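Local coordinates for protein AvmM (Streptomyces sp. NBRC 109436, PDB 7FE6) that catalyses macrocyclization through dehydration and Michael-type addition in the biosynthesis of alchivemycin A, at residues A[19-25]-A[177-181]; A[24-28]-A[155-161]; A[43-47]-A[59-63]; A[76-82]-A[139-145]; A[144-150]-A[186-190]. All coordinates share one frame. Numbering follows the deposited sequence.

Contact 1: A[19-25]-A[177-181]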
# COMPACT_ATOMS: atom_id res chain seq x y z
N ARG A 19 19.85 2.90 14.91
CA ARG A 19 18.85 3.89 15.26
C ARG A 19 17.84 4.00 14.13
O ARG A 19 18.21 4.09 12.95
CB ARG A 19 19.50 5.24 15.55
CG ARG A 19 20.39 5.23 16.78
CD ARG A 19 20.95 6.60 17.07
NE ARG A 19 21.99 6.97 16.10
CZ ARG A 19 22.34 8.23 15.83
NH1 ARG A 19 21.72 9.23 16.44
NH2 ARG A 19 23.29 8.48 14.95
N VAL A 20 16.56 4.00 14.48
CA VAL A 20 15.49 3.90 13.51
C VAL A 20 14.47 4.99 13.80
O VAL A 20 13.93 5.06 14.91
CB VAL A 20 14.84 2.51 13.51
CG1 VAL A 20 13.55 2.53 12.73
CG2 VAL A 20 15.81 1.47 12.96
N ASN A 21 14.23 5.85 12.82
CA ASN A 21 13.17 6.84 12.87
C ASN A 21 12.01 6.33 12.01
O ASN A 21 12.09 6.35 10.78
CB ASN A 21 13.67 8.19 12.37
CG ASN A 21 12.69 9.30 12.64
OD1 ASN A 21 11.51 9.04 12.90
ND2 ASN A 21 13.14 10.54 12.56
N ASP A 22 10.96 5.85 12.68
CA ASP A 22 9.71 5.39 12.05
C ASP A 22 8.94 6.48 11.33
O ASP A 22 8.02 6.17 10.57
CB ASP A 22 8.77 4.78 13.09
CG ASP A 22 9.23 3.41 13.55
OD1 ASP A 22 9.71 2.63 12.69
OD2 ASP A 22 9.10 3.12 14.76
N ASN A 23 9.25 7.75 11.55
CA ASN A 23 8.55 8.80 10.83
C ASN A 23 8.92 8.83 9.36
O ASN A 23 8.20 9.44 8.57
CB ASN A 23 8.84 10.16 11.48
CG ASN A 23 7.99 10.43 12.71
OD1 ASN A 23 6.87 9.93 12.82
ND2 ASN A 23 8.52 11.23 13.62
N ILE A 24 10.04 8.21 8.98
CA ILE A 24 10.47 8.11 7.59
C ILE A 24 10.00 6.74 7.11
O ILE A 24 10.65 5.72 7.38
CB ILE A 24 11.99 8.25 7.45
CG1 ILE A 24 12.53 9.39 8.32
CG2 ILE A 24 12.34 8.52 6.00
CD1 ILE A 24 11.92 10.77 8.00
N VAL A 25 8.88 6.73 6.39
CA VAL A 25 8.22 5.50 5.96
C VAL A 25 8.46 5.29 4.46
O VAL A 25 8.95 6.17 3.76
CB VAL A 25 6.71 5.53 6.30
CG1 VAL A 25 6.53 5.94 7.77
CG2 VAL A 25 5.98 6.52 5.39
N ASN A 177 23.35 6.58 8.26
CA ASN A 177 23.77 6.15 9.58
C ASN A 177 22.60 5.91 10.52
O ASN A 177 22.76 5.19 11.51
CB ASN A 177 24.74 7.17 10.20
CG ASN A 177 24.07 8.48 10.57
OD1 ASN A 177 23.09 8.88 9.93
ND2 ASN A 177 24.60 9.17 11.57
N VAL A 178 21.44 6.50 10.25
CA VAL A 178 20.19 6.13 10.89
C VAL A 178 19.20 5.79 9.79
O VAL A 178 19.39 6.14 8.62
CB VAL A 178 19.66 7.23 11.81
CG1 VAL A 178 20.68 7.51 12.93
CG2 VAL A 178 19.38 8.48 11.01
N PHE A 179 18.11 5.10 10.17
CA PHE A 179 17.26 4.48 9.16
C PHE A 179 15.78 4.72 9.46
O PHE A 179 15.39 5.13 10.55
CB PHE A 179 17.55 2.97 9.06
CG PHE A 179 18.97 2.67 8.70
CD1 PHE A 179 19.38 2.67 7.38
CD2 PHE A 179 19.91 2.46 9.70
CE1 PHE A 179 20.71 2.42 7.06
CE2 PHE A 179 21.24 2.22 9.39
CZ PHE A 179 21.65 2.20 8.07
N GLY A 180 14.96 4.47 8.44
CA GLY A 180 13.53 4.62 8.54
C GLY A 180 12.82 3.30 8.79
O GLY A 180 13.42 2.27 9.09
N ARG A 181 11.49 3.36 8.65
CA ARG A 181 10.62 2.22 8.91
C ARG A 181 10.67 1.25 7.74
O ARG A 181 10.45 1.65 6.59
CB ARG A 181 9.19 2.71 9.14
CG ARG A 181 8.25 1.67 9.71
CD ARG A 181 6.84 2.18 9.78
NE ARG A 181 6.16 2.15 8.49
CZ ARG A 181 4.84 2.12 8.34
NH1 ARG A 181 4.03 2.11 9.40
NH2 ARG A 181 4.30 2.09 7.11
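The start of strand 178-189 pairs with a strand end and the turn after it at the edge of a beta sandwich. Segment 177-181 begins a strand of one sheet. Segment 19-25 passes it twice, before and after a type I beta turn from N21 to I24. N177 and V178 both face M161 in a classic beta bulge. The side chain of N177 bonds mainly outside the pair, to the backbone N of D163. V178 points toward segment 19-25, and its CG1 lies 3.4 Å from CZ of R19, over one face of the guanidinium. F179 forms a single beta bridge with V20. Its N donates to R19 O (3.0 Å), and its O accepts from N21 N (2.6 Å). G180 sits in the fold of the turn. Its CA makes CH...O contacts with N21 O (3.2 Å) and I24 O (3.3 Å). A CB on G180 would clash with I24 O, so glycine suits this position. The turn itself carries an Asx turn, in which N23 N donates to N21 OD1 (2.9 Å). R181 closes the contact. Its guanidinium lies under V25 CG1, which covers one face, and it also packs on R50 of the second subunit. R181 N donates to I24 O at 2.8 Å.

Contact 2: A[24-28]-A[155-161]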
# COMPACT_ATOMS: atom_id res chain seq x y z
N ILE A 24 10.04 8.21 8.98
CA ILE A 24 10.47 8.11 7.59
C ILE A 24 10.00 6.74 7.11
O ILE A 24 10.65 5.72 7.38
CB ILE A 24 11.99 8.25 7.45
CG1 ILE A 24 12.53 9.39 8.32
CG2 ILE A 24 12.34 8.52 6.00
CD1 ILE A 24 11.92 10.77 8.00
N VAL A 25 8.88 6.73 6.39
CA VAL A 25 8.22 5.50 5.96
C VAL A 25 8.46 5.29 4.46
O VAL A 25 8.95 6.17 3.76
CB VAL A 25 6.71 5.53 6.30
CG1 VAL A 25 6.53 5.94 7.77
CG2 VAL A 25 5.98 6.52 5.39
N ALA A 26 8.08 4.11 3.95
CA ALA A 26 8.21 3.83 2.52
C ALA A 26 6.98 3.10 1.98
O ALA A 26 6.35 2.30 2.68
CB ALA A 26 9.46 3.01 2.24
N ASP A 27 6.66 3.35 0.71
CA ASP A 27 5.53 2.72 0.05
C ASP A 27 5.93 2.12 -1.29
O ASP A 27 6.79 2.66 -2.00
CB ASP A 27 4.37 3.69 -0.16
CG ASP A 27 3.85 4.22 1.15
OD1 ASP A 27 3.44 3.41 2.00
OD2 ASP A 27 3.81 5.46 1.33
N PHE A 28 5.31 0.99 -1.63
CA PHE A 28 5.48 0.32 -2.92
C PHE A 28 4.27 0.56 -3.81
O PHE A 28 3.13 0.62 -3.34
CB PHE A 28 5.69 -1.19 -2.73
CG PHE A 28 7.04 -1.57 -2.16
CD1 PHE A 28 8.17 -1.59 -2.96
CD2 PHE A 28 7.16 -2.00 -0.84
CE1 PHE A 28 9.40 -1.98 -2.46
CE2 PHE A 28 8.41 -2.38 -0.33
CZ PHE A 28 9.52 -2.36 -1.14
N ILE A 155 10.73 -8.10 -1.20
CA ILE A 155 11.50 -6.88 -1.41
C ILE A 155 11.21 -5.97 -0.23
O ILE A 155 10.04 -5.76 0.14
CB ILE A 155 11.13 -6.21 -2.74
CG1 ILE A 155 11.24 -7.22 -3.88
CG2 ILE A 155 12.07 -5.06 -3.01
CD1 ILE A 155 10.73 -6.72 -5.23
N PHE A 156 12.26 -5.41 0.35
CA PHE A 156 12.12 -4.56 1.52
C PHE A 156 12.70 -3.18 1.23
O PHE A 156 13.77 -3.06 0.62
CB PHE A 156 12.80 -5.13 2.74
CG PHE A 156 12.19 -6.41 3.25
CD1 PHE A 156 12.48 -7.63 2.62
CD2 PHE A 156 11.35 -6.39 4.37
CE1 PHE A 156 11.95 -8.80 3.10
CE2 PHE A 156 10.81 -7.55 4.85
CZ PHE A 156 11.11 -8.78 4.22
N ALA A 157 11.97 -2.15 1.64
CA ALA A 157 12.41 -0.78 1.50
C ALA A 157 12.95 -0.29 2.83
O ALA A 157 12.24 -0.31 3.85
CB ALA A 157 11.26 0.10 1.02
N LEU A 158 14.20 0.15 2.83
CA LEU A 158 14.86 0.62 4.05
C LEU A 158 15.38 2.02 3.77
O LEU A 158 16.48 2.18 3.21
CB LEU A 158 16.01 -0.30 4.46
CG LEU A 158 16.88 0.19 5.63
CD1 LEU A 158 16.12 0.16 6.97
CD2 LEU A 158 18.19 -0.57 5.68
N PRO A 159 14.62 3.06 4.12
CA PRO A 159 15.11 4.43 3.94
C PRO A 159 16.33 4.69 4.82
O PRO A 159 16.33 4.38 6.01
CB PRO A 159 13.91 5.29 4.34
CG PRO A 159 12.73 4.35 4.27
CD PRO A 159 13.26 3.02 4.68
N GLY A 160 17.38 5.23 4.22
CA GLY A 160 18.58 5.64 4.94
C GLY A 160 18.73 7.15 5.00
O GLY A 160 18.50 7.85 4.01
N MET A 161 19.07 7.65 6.18
CA MET A 161 19.34 9.06 6.33
C MET A 161 20.61 9.28 7.16
O MET A 161 21.03 8.43 7.95
CB MET A 161 18.17 9.82 6.96
CG MET A 161 17.50 9.12 8.15
SD MET A 161 16.17 7.98 7.71
CE MET A 161 15.95 8.35 5.99
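Strands 24-28 and 155-161 belong to the two different sheets of a beta sandwich. They face each other across its interior. The short axes come within 7.0 Å, and their directions lie 146° apart. Packing is by side chains, without hydrogen bonds between the segments. I24, A26 and F28 point toward the other sheet, as do I155, A157, P159 and M161. V25 and D27 point away, and so do F156 and L158. This is the usual alternation of a strand with one face buried.

The aliphatic contacts come first. I24 CG2 touches M161 CE at 3.6 Å and P159 CB at 4.0 Å. In the middle, A26 CB meets A157 CB at 3.6 Å. These two small residues let the backbones come close, with their CA atoms 6.3 Å apart. A26 CB also reaches P159 CG at 4.1 Å.

The aromatic contacts involve F28. Its CZ is 3.7 Å from A157 CB, and its CE1 is 4.1 Å from I155 CG2. The edge of the ring also meets backbone, with CZ 4.0 Å from F156 C. V45, on the strand beside 24-29, packs on both F28 and A157.

On the outer side, D27 packs on Q183 of the third subunit. The side chains that meet are all apolar, so the two sheets are held together here by hydrophobic burial and close fit.

Contact 3: A[43-47]-A[59-63]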
# COMPACT_ATOMS: atom_id res chain seq x y z
N PHE A 43 8.52 -1.35 -11.00
CA PHE A 43 7.68 -0.86 -9.92
C PHE A 43 8.27 0.45 -9.42
O PHE A 43 9.30 0.92 -9.90
CB PHE A 43 7.53 -1.88 -8.78
CG PHE A 43 8.83 -2.24 -8.10
CD1 PHE A 43 9.61 -3.29 -8.58
CD2 PHE A 43 9.29 -1.51 -7.01
CE1 PHE A 43 10.81 -3.61 -7.97
CE2 PHE A 43 10.47 -1.84 -6.39
CZ PHE A 43 11.24 -2.90 -6.88
N SER A 44 7.56 1.10 -8.51
CA SER A 44 8.07 2.30 -7.90
C SER A 44 8.02 2.13 -6.39
O SER A 44 7.27 1.33 -5.85
CB SER A 44 7.32 3.57 -8.36
OG SER A 44 6.06 3.75 -7.73
N VAL A 45 8.92 2.85 -5.73
CA VAL A 45 9.00 2.84 -4.28
C VAL A 45 9.45 4.24 -3.88
O VAL A 45 10.25 4.87 -4.57
CB VAL A 45 9.96 1.72 -3.78
CG1 VAL A 45 11.29 1.73 -4.56
CG2 VAL A 45 10.21 1.79 -2.26
N PHE A 46 8.91 4.75 -2.78
CA PHE A 46 9.18 6.13 -2.42
C PHE A 46 9.19 6.24 -0.90
O PHE A 46 8.43 5.55 -0.22
CB PHE A 46 8.17 7.10 -3.04
CG PHE A 46 6.75 6.54 -3.19
CD1 PHE A 46 6.42 5.73 -4.27
CD2 PHE A 46 5.76 6.89 -2.27
CE1 PHE A 46 5.13 5.22 -4.41
CE2 PHE A 46 4.46 6.39 -2.40
CZ PHE A 46 4.14 5.56 -3.48
N TYR A 47 10.07 7.08 -0.37
CA TYR A 47 10.10 7.29 1.07
C TYR A 47 9.66 8.71 1.38
O TYR A 47 9.99 9.65 0.64
CB TYR A 47 11.48 6.97 1.65
CG TYR A 47 12.68 7.73 1.11
CD1 TYR A 47 13.37 7.27 -0.03
CD2 TYR A 47 13.18 8.86 1.77
CE1 TYR A 47 14.49 7.95 -0.53
CE2 TYR A 47 14.30 9.54 1.29
CZ TYR A 47 14.95 9.07 0.14
OH TYR A 47 16.05 9.74 -0.34
N GLY A 59 18.88 8.60 1.26
CA GLY A 59 18.85 7.73 0.11
C GLY A 59 18.15 6.43 0.44
O GLY A 59 18.09 6.02 1.60
N LEU A 60 17.62 5.79 -0.60
CA LEU A 60 16.87 4.55 -0.43
C LEU A 60 17.77 3.32 -0.49
O LEU A 60 18.67 3.22 -1.34
CB LEU A 60 15.79 4.41 -1.51
CG LEU A 60 14.98 3.11 -1.40
CD1 LEU A 60 14.13 3.08 -0.13
CD2 LEU A 60 14.18 2.72 -2.65
N ASN A 61 17.50 2.36 0.39
CA ASN A 61 18.04 1.01 0.29
C ASN A 61 16.90 0.04 0.01
O ASN A 61 15.76 0.25 0.44
CB ASN A 61 18.78 0.61 1.58
CG ASN A 61 19.92 1.58 1.92
OD1 ASN A 61 20.96 1.60 1.26
ND2 ASN A 61 19.70 2.42 2.93
N LEU A 62 17.22 -1.00 -0.76
CA LEU A 62 16.28 -2.04 -1.17
C LEU A 62 16.89 -3.40 -0.83
O LEU A 62 18.06 -3.64 -1.15
CB LEU A 62 15.99 -1.96 -2.67
CG LEU A 62 14.58 -2.14 -3.22
CD1 LEU A 62 13.62 -1.09 -2.69
CD2 LEU A 62 14.69 -2.03 -4.71
N VAL A 63 16.14 -4.25 -0.15
CA VAL A 63 16.66 -5.55 0.27
C VAL A 63 15.87 -6.65 -0.42
O VAL A 63 14.63 -6.65 -0.38
CB VAL A 63 16.61 -5.73 1.79
CG1 VAL A 63 17.22 -7.06 2.16
CG2 VAL A 63 17.36 -4.61 2.46
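This is packing between the two sheets of the beta sandwich, near the centre of the chain. Strand 43-47 lies in one sheet and strand 59-63 in the other. Their short axes pass 8.2 Å apart at 130°, and side chains fill the gap. F43, V45 and Y47 point toward the opposite strand, while F46 points away. All three inward residues have chi1 in the p well: 61° for F43, 48° for V45 and 58° for Y47. With chi2 of -89° and -87°, each aromatic ring plane is nearly perpendicular to the plane through its CA, CB and CG.

L62 also points inward, whereas the CB of L60 leaves sideways. L60 has a regular t,p rotamer, with chi angles of 179° and 67°. This carries its CD2 to 3.6 Å from V45 CG1. L62 has chi1 at -138°, between wells, with chi2 in p. Its methyls meet two partners. CD1 is 4.1 Å from V45 CG1, and CD2 lies 4.2 Å from F43 CZ, at the edge of the ring. V45 CG1 thus touches both leucines.

At the other end, G59 brings backbone rather than a side chain to the tyrosine. The hydroxyl of Y47 is hydrogen-bonded to the side chain of T58, just before the segment. Its OH is 3.4 Å from G59 N, but the angle is poor for a hydrogen bond. The Y47 ring also touches L60, with Y47 CE1 3.9 Å from L60 CB.

Contact 4: A[76-82]-A[139-145]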
# COMPACT_ATOMS: atom_id res chain seq x y z
N ASP A 76 22.68 -12.58 -9.43
CA ASP A 76 21.62 -13.42 -9.98
C ASP A 76 20.43 -12.62 -10.48
O ASP A 76 19.43 -13.21 -10.93
CB ASP A 76 21.12 -14.42 -8.94
CG ASP A 76 22.16 -15.42 -8.54
OD1 ASP A 76 22.84 -15.96 -9.45
OD2 ASP A 76 22.31 -15.64 -7.31
N PHE A 77 20.49 -11.30 -10.37
CA PHE A 77 19.42 -10.44 -10.85
C PHE A 77 20.01 -9.17 -11.44
O PHE A 77 21.16 -8.80 -11.19
CB PHE A 77 18.41 -10.15 -9.74
CG PHE A 77 19.00 -9.55 -8.48
CD1 PHE A 77 19.07 -8.17 -8.31
CD2 PHE A 77 19.41 -10.36 -7.43
CE1 PHE A 77 19.58 -7.62 -7.14
CE2 PHE A 77 19.92 -9.81 -6.26
CZ PHE A 77 19.99 -8.43 -6.12
N LYS A 78 19.21 -8.53 -12.28
CA LYS A 78 19.55 -7.23 -12.84
C LYS A 78 18.65 -6.18 -12.20
O LYS A 78 17.46 -6.41 -11.98
CB LYS A 78 19.39 -7.22 -14.35
CG LYS A 78 20.43 -8.02 -15.05
CD LYS A 78 20.29 -7.90 -16.53
CE LYS A 78 21.31 -8.78 -17.20
NZ LYS A 78 22.72 -8.34 -16.93
N LEU A 79 19.25 -5.03 -11.89
CA LEU A 79 18.59 -4.01 -11.09
C LEU A 79 18.95 -2.64 -11.64
O LEU A 79 20.12 -2.26 -11.64
CB LEU A 79 19.01 -4.11 -9.62
CG LEU A 79 17.94 -3.84 -8.54
CD1 LEU A 79 18.59 -3.55 -7.19
CD2 LEU A 79 17.00 -2.73 -8.94
N PHE A 80 17.94 -1.90 -12.11
CA PHE A 80 18.10 -0.52 -12.55
C PHE A 80 17.14 0.37 -11.78
O PHE A 80 16.05 -0.06 -11.38
CB PHE A 80 17.83 -0.35 -14.05
CG PHE A 80 18.89 -0.92 -14.92
CD1 PHE A 80 18.99 -2.30 -15.11
CD2 PHE A 80 19.79 -0.07 -15.57
CE1 PHE A 80 19.98 -2.83 -15.93
CE2 PHE A 80 20.79 -0.58 -16.41
CZ PHE A 80 20.90 -1.97 -16.58
N TYR A 81 17.53 1.63 -11.60
CA TYR A 81 16.65 2.53 -10.89
C TYR A 81 16.87 3.94 -11.38
O TYR A 81 17.85 4.26 -12.07
CB TYR A 81 16.85 2.43 -9.37
CG TYR A 81 18.10 3.08 -8.83
CD1 TYR A 81 19.35 2.45 -8.95
CD2 TYR A 81 18.05 4.30 -8.16
CE1 TYR A 81 20.50 3.02 -8.45
CE2 TYR A 81 19.20 4.89 -7.65
CZ TYR A 81 20.43 4.23 -7.80
OH TYR A 81 21.60 4.79 -7.29
N LYS A 82 15.93 4.80 -10.99
CA LYS A 82 15.90 6.19 -11.39
C LYS A 82 15.26 6.95 -10.24
O LYS A 82 14.14 6.61 -9.84
CB LYS A 82 15.10 6.33 -12.69
CG LYS A 82 14.46 7.66 -12.99
CD LYS A 82 13.21 7.40 -13.83
CE LYS A 82 12.97 8.46 -14.85
NZ LYS A 82 12.85 9.81 -14.23
N HIS A 139 12.09 4.75 -9.24
CA HIS A 139 11.48 3.84 -10.19
C HIS A 139 12.46 2.69 -10.40
O HIS A 139 13.66 2.93 -10.58
CB HIS A 139 11.18 4.56 -11.51
CG HIS A 139 10.24 5.72 -11.37
ND1 HIS A 139 8.89 5.63 -11.66
CD2 HIS A 139 10.45 7.00 -10.94
CE1 HIS A 139 8.32 6.80 -11.45
NE2 HIS A 139 9.24 7.65 -11.01
N VAL A 140 11.99 1.45 -10.33
CA VAL A 140 12.91 0.31 -10.25
C VAL A 140 12.56 -0.73 -11.31
O VAL A 140 11.41 -1.17 -11.40
CB VAL A 140 12.86 -0.34 -8.85
CG1 VAL A 140 13.92 -1.41 -8.77
CG2 VAL A 140 13.04 0.66 -7.78
N ARG A 141 13.56 -1.16 -12.07
CA ARG A 141 13.41 -2.24 -13.03
C ARG A 141 14.21 -3.45 -12.55
O ARG A 141 15.43 -3.35 -12.34
CB ARG A 141 13.84 -1.81 -14.43
CG ARG A 141 12.87 -0.88 -15.12
CD ARG A 141 13.50 -0.21 -16.35
NE ARG A 141 12.56 0.69 -17.00
CZ ARG A 141 12.90 1.66 -17.84
NH1 ARG A 141 14.17 1.90 -18.15
NH2 ARG A 141 11.94 2.43 -18.37
N LEU A 142 13.52 -4.59 -12.42
CA LEU A 142 14.06 -5.75 -11.75
C LEU A 142 13.77 -6.99 -12.58
O LEU A 142 12.66 -7.13 -13.13
CB LEU A 142 13.47 -5.93 -10.36
CG LEU A 142 13.91 -7.15 -9.57
CD1 LEU A 142 15.42 -7.14 -9.37
CD2 LEU A 142 13.19 -7.19 -8.24
N ALA A 143 14.77 -7.86 -12.68
CA ALA A 143 14.65 -9.12 -13.39
C ALA A 143 15.55 -10.13 -12.70
O ALA A 143 16.74 -9.85 -12.49
CB ALA A 143 15.02 -8.97 -14.87
N PHE A 144 15.01 -11.29 -12.36
CA PHE A 144 15.84 -12.39 -11.89
C PHE A 144 16.20 -13.27 -13.07
O PHE A 144 15.43 -13.41 -14.02
CB PHE A 144 15.13 -13.20 -10.83
CG PHE A 144 14.88 -12.44 -9.58
CD1 PHE A 144 15.83 -12.42 -8.56
CD2 PHE A 144 13.71 -11.72 -9.42
CE1 PHE A 144 15.60 -11.70 -7.39
CE2 PHE A 144 13.47 -11.00 -8.26
CZ PHE A 144 14.41 -10.99 -7.25
N ARG A 145 17.40 -13.85 -13.01
CA ARG A 145 17.80 -14.72 -14.10
C ARG A 145 16.87 -15.92 -14.15
O ARG A 145 16.30 -16.34 -13.14
CB ARG A 145 19.26 -15.16 -13.92
CG ARG A 145 19.51 -16.04 -12.71
CD ARG A 145 20.96 -16.54 -12.67
NE ARG A 145 21.19 -17.51 -11.59
CZ ARG A 145 20.79 -18.77 -11.64
NH1 ARG A 145 20.12 -19.22 -12.69
NH2 ARG A 145 21.04 -19.59 -10.63
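Strands 77-82 and 139-144 pair as neighbouring antiparallel strands. K78 with A143, F80 with R141 and K82 with H139 are the hydrogen-bonded pairs. Each satisfies both N and O of its two residues. Examples are K78 N to A143 O (2.8 Å) and R141 N to F80 O (2.8 Å). Beyond the strands, R145 N donates to D76 O (3.0 Å), and R145 NE forms a salt bridge with D76 OD1 (3.1 Å). D76 OD2 accepts from R73 N. Other polar ends find partners outside the pair. R141 NE bridges to E42, Y81 OH bonds to S114 O, and K82 NZ bonds to S84 O and A86 O. H139 NE2 bonds to H152 ND1 of the third subunit. F77, L79, Y81, V140, L142 and F144 share the inward face, where L79 CD2 lies 3.4 Å from V140 CG1. This face packs on strands 57-66 and 107-113 of the opposite sheet. Within its own sheet, the pair lies between strands 40-49 and 89-90.

Contact 5: A[144-150]-A[186-190]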
# COMPACT_ATOMS: atom_id res chain seq x y z
N PHE A 144 15.01 -11.29 -12.36
CA PHE A 144 15.84 -12.39 -11.89
C PHE A 144 16.20 -13.27 -13.07
O PHE A 144 15.43 -13.41 -14.02
CB PHE A 144 15.13 -13.20 -10.83
CG PHE A 144 14.88 -12.44 -9.58
CD1 PHE A 144 15.83 -12.42 -8.56
CD2 PHE A 144 13.71 -11.72 -9.42
CE1 PHE A 144 15.60 -11.70 -7.39
CE2 PHE A 144 13.47 -11.00 -8.26
CZ PHE A 144 14.41 -10.99 -7.25
N ARG A 145 17.40 -13.85 -13.01
CA ARG A 145 17.80 -14.72 -14.10
C ARG A 145 16.87 -15.92 -14.15
O ARG A 145 16.30 -16.34 -13.14
CB ARG A 145 19.26 -15.16 -13.92
CG ARG A 145 19.51 -16.04 -12.71
CD ARG A 145 20.96 -16.54 -12.67
NE ARG A 145 21.19 -17.51 -11.59
CZ ARG A 145 20.79 -18.77 -11.64
NH1 ARG A 145 20.12 -19.22 -12.69
NH2 ARG A 145 21.04 -19.59 -10.63
N GLU A 146 16.68 -16.45 -15.36
CA GLU A 146 15.92 -17.67 -15.53
C GLU A 146 16.55 -18.79 -14.71
O GLU A 146 17.77 -18.83 -14.51
CB GLU A 146 15.90 -18.06 -17.00
CG GLU A 146 14.93 -17.26 -17.84
CD GLU A 146 15.00 -17.63 -19.31
OE1 GLU A 146 15.66 -18.64 -19.64
OE2 GLU A 146 14.36 -16.92 -20.13
N GLY A 147 15.72 -19.71 -14.24
CA GLY A 147 16.25 -20.86 -13.55
C GLY A 147 16.49 -20.68 -12.07
O GLY A 147 17.06 -21.58 -11.45
N ILE A 148 16.12 -19.54 -11.49
CA ILE A 148 16.15 -19.38 -10.05
C ILE A 148 14.73 -19.09 -9.59
O ILE A 148 14.00 -18.34 -10.25
CB ILE A 148 17.17 -18.30 -9.62
CG1 ILE A 148 17.38 -18.32 -8.10
CG2 ILE A 148 16.76 -16.91 -10.12
CD1 ILE A 148 18.65 -17.57 -7.65
N THR A 149 14.30 -19.76 -8.52
CA THR A 149 12.94 -19.65 -8.02
C THR A 149 12.94 -19.47 -6.51
O THR A 149 13.94 -19.71 -5.83
CB THR A 149 12.10 -20.88 -8.35
OG1 THR A 149 12.64 -22.02 -7.67
CG2 THR A 149 12.06 -21.13 -9.86
N SER A 150 11.78 -19.03 -5.99
CA SER A 150 11.60 -18.93 -4.56
C SER A 150 10.11 -18.94 -4.24
O SER A 150 9.33 -18.28 -4.92
CB SER A 150 12.26 -17.66 -4.01
OG SER A 150 11.98 -17.53 -2.64
N SER A 186 5.85 -8.91 -0.16
CA SER A 186 6.06 -10.35 -0.29
C SER A 186 5.63 -10.84 -1.66
O SER A 186 4.63 -10.40 -2.21
CB SER A 186 5.28 -11.12 0.78
OG SER A 186 5.78 -10.82 2.06
N PHE A 187 6.38 -11.79 -2.20
CA PHE A 187 6.08 -12.26 -3.54
C PHE A 187 6.59 -13.69 -3.64
O PHE A 187 7.20 -14.22 -2.72
CB PHE A 187 6.70 -11.34 -4.60
CG PHE A 187 8.20 -11.37 -4.64
CD1 PHE A 187 8.95 -10.61 -3.75
CD2 PHE A 187 8.88 -12.14 -5.59
CE1 PHE A 187 10.34 -10.63 -3.79
CE2 PHE A 187 10.25 -12.17 -5.63
CZ PHE A 187 10.99 -11.41 -4.74
N ARG A 188 6.25 -14.34 -4.74
CA ARG A 188 6.89 -15.57 -5.16
C ARG A 188 7.62 -15.32 -6.46
O ARG A 188 7.17 -14.53 -7.30
CB ARG A 188 5.87 -16.70 -5.33
CG ARG A 188 5.28 -17.22 -4.04
CD ARG A 188 4.55 -18.52 -4.31
NE ARG A 188 3.56 -18.36 -5.37
CZ ARG A 188 3.71 -18.80 -6.62
NH1 ARG A 188 4.83 -19.44 -6.98
NH2 ARG A 188 2.75 -18.61 -7.52
N LEU A 189 8.74 -16.01 -6.64
CA LEU A 189 9.49 -15.98 -7.90
C LEU A 189 9.29 -17.35 -8.55
O LEU A 189 9.92 -18.33 -8.15
CB LEU A 189 10.96 -15.69 -7.65
CG LEU A 189 11.94 -15.73 -8.82
CD1 LEU A 189 11.55 -14.74 -9.92
CD2 LEU A 189 13.40 -15.53 -8.34
N GLY A 190 8.41 -17.40 -9.55
CA GLY A 190 8.04 -18.67 -10.17
C GLY A 190 6.82 -18.62 -11.07
O GLY A 190 6.61 -17.62 -11.79
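F144 ends its strand, its side chain leaving toward segment 186-190. L189 CD2 sits over the ring face in a CH-pi contact, 4.0 Å from the centroid. The far end of the ring meets F187, with F144 CZ 4.3 Å from F187 CZ. From R145 to I148 the chain reverses in a type II beta turn. G147 takes a positive phi of 87°, where a side chain would jam against the preceding carbonyl. I148 then returns to L189, its CG2 4.0 Å from L189 CD2. T149 CA lies 3.3 Å from L189 O. S150 pairs with L189 as an antiparallel hydrogen-bonded pair. S150 N donates to L189 O, and L189 N donates to S150 O, both at 2.9 Å. The hydroxyl of S150 bonds to D68, and R188 forms a salt bridge with E42 of the second subunit. L189 is thus held twice, by its backbone in the sheet and by its side chain against F144 and I148. The connection between the two sheets is fixed by polar and apolar forces together.

In the fold
Contacts 2 and 3 form the core. Their centres are 5 Å apart, and both join the two sheets by apolar side chains. Contact 4 works within one sheet, by backbone bonds, and continues the strand order from contact 3 through F43 O and V140 N. Its outer face meets the third subunit. Contacts 1 and 5 lie at opposite ends of strand 178-189, with centres 29 Å apart, and mix backbone bonds with side-chain packing. Contact 1 shares I24 and V25 with contact 2. Contact 5 shares F144 and R145 with contact 4. Contact 1 is only partly buried, and the side chain of V25 is about 8 Å from bound alchivemycin A.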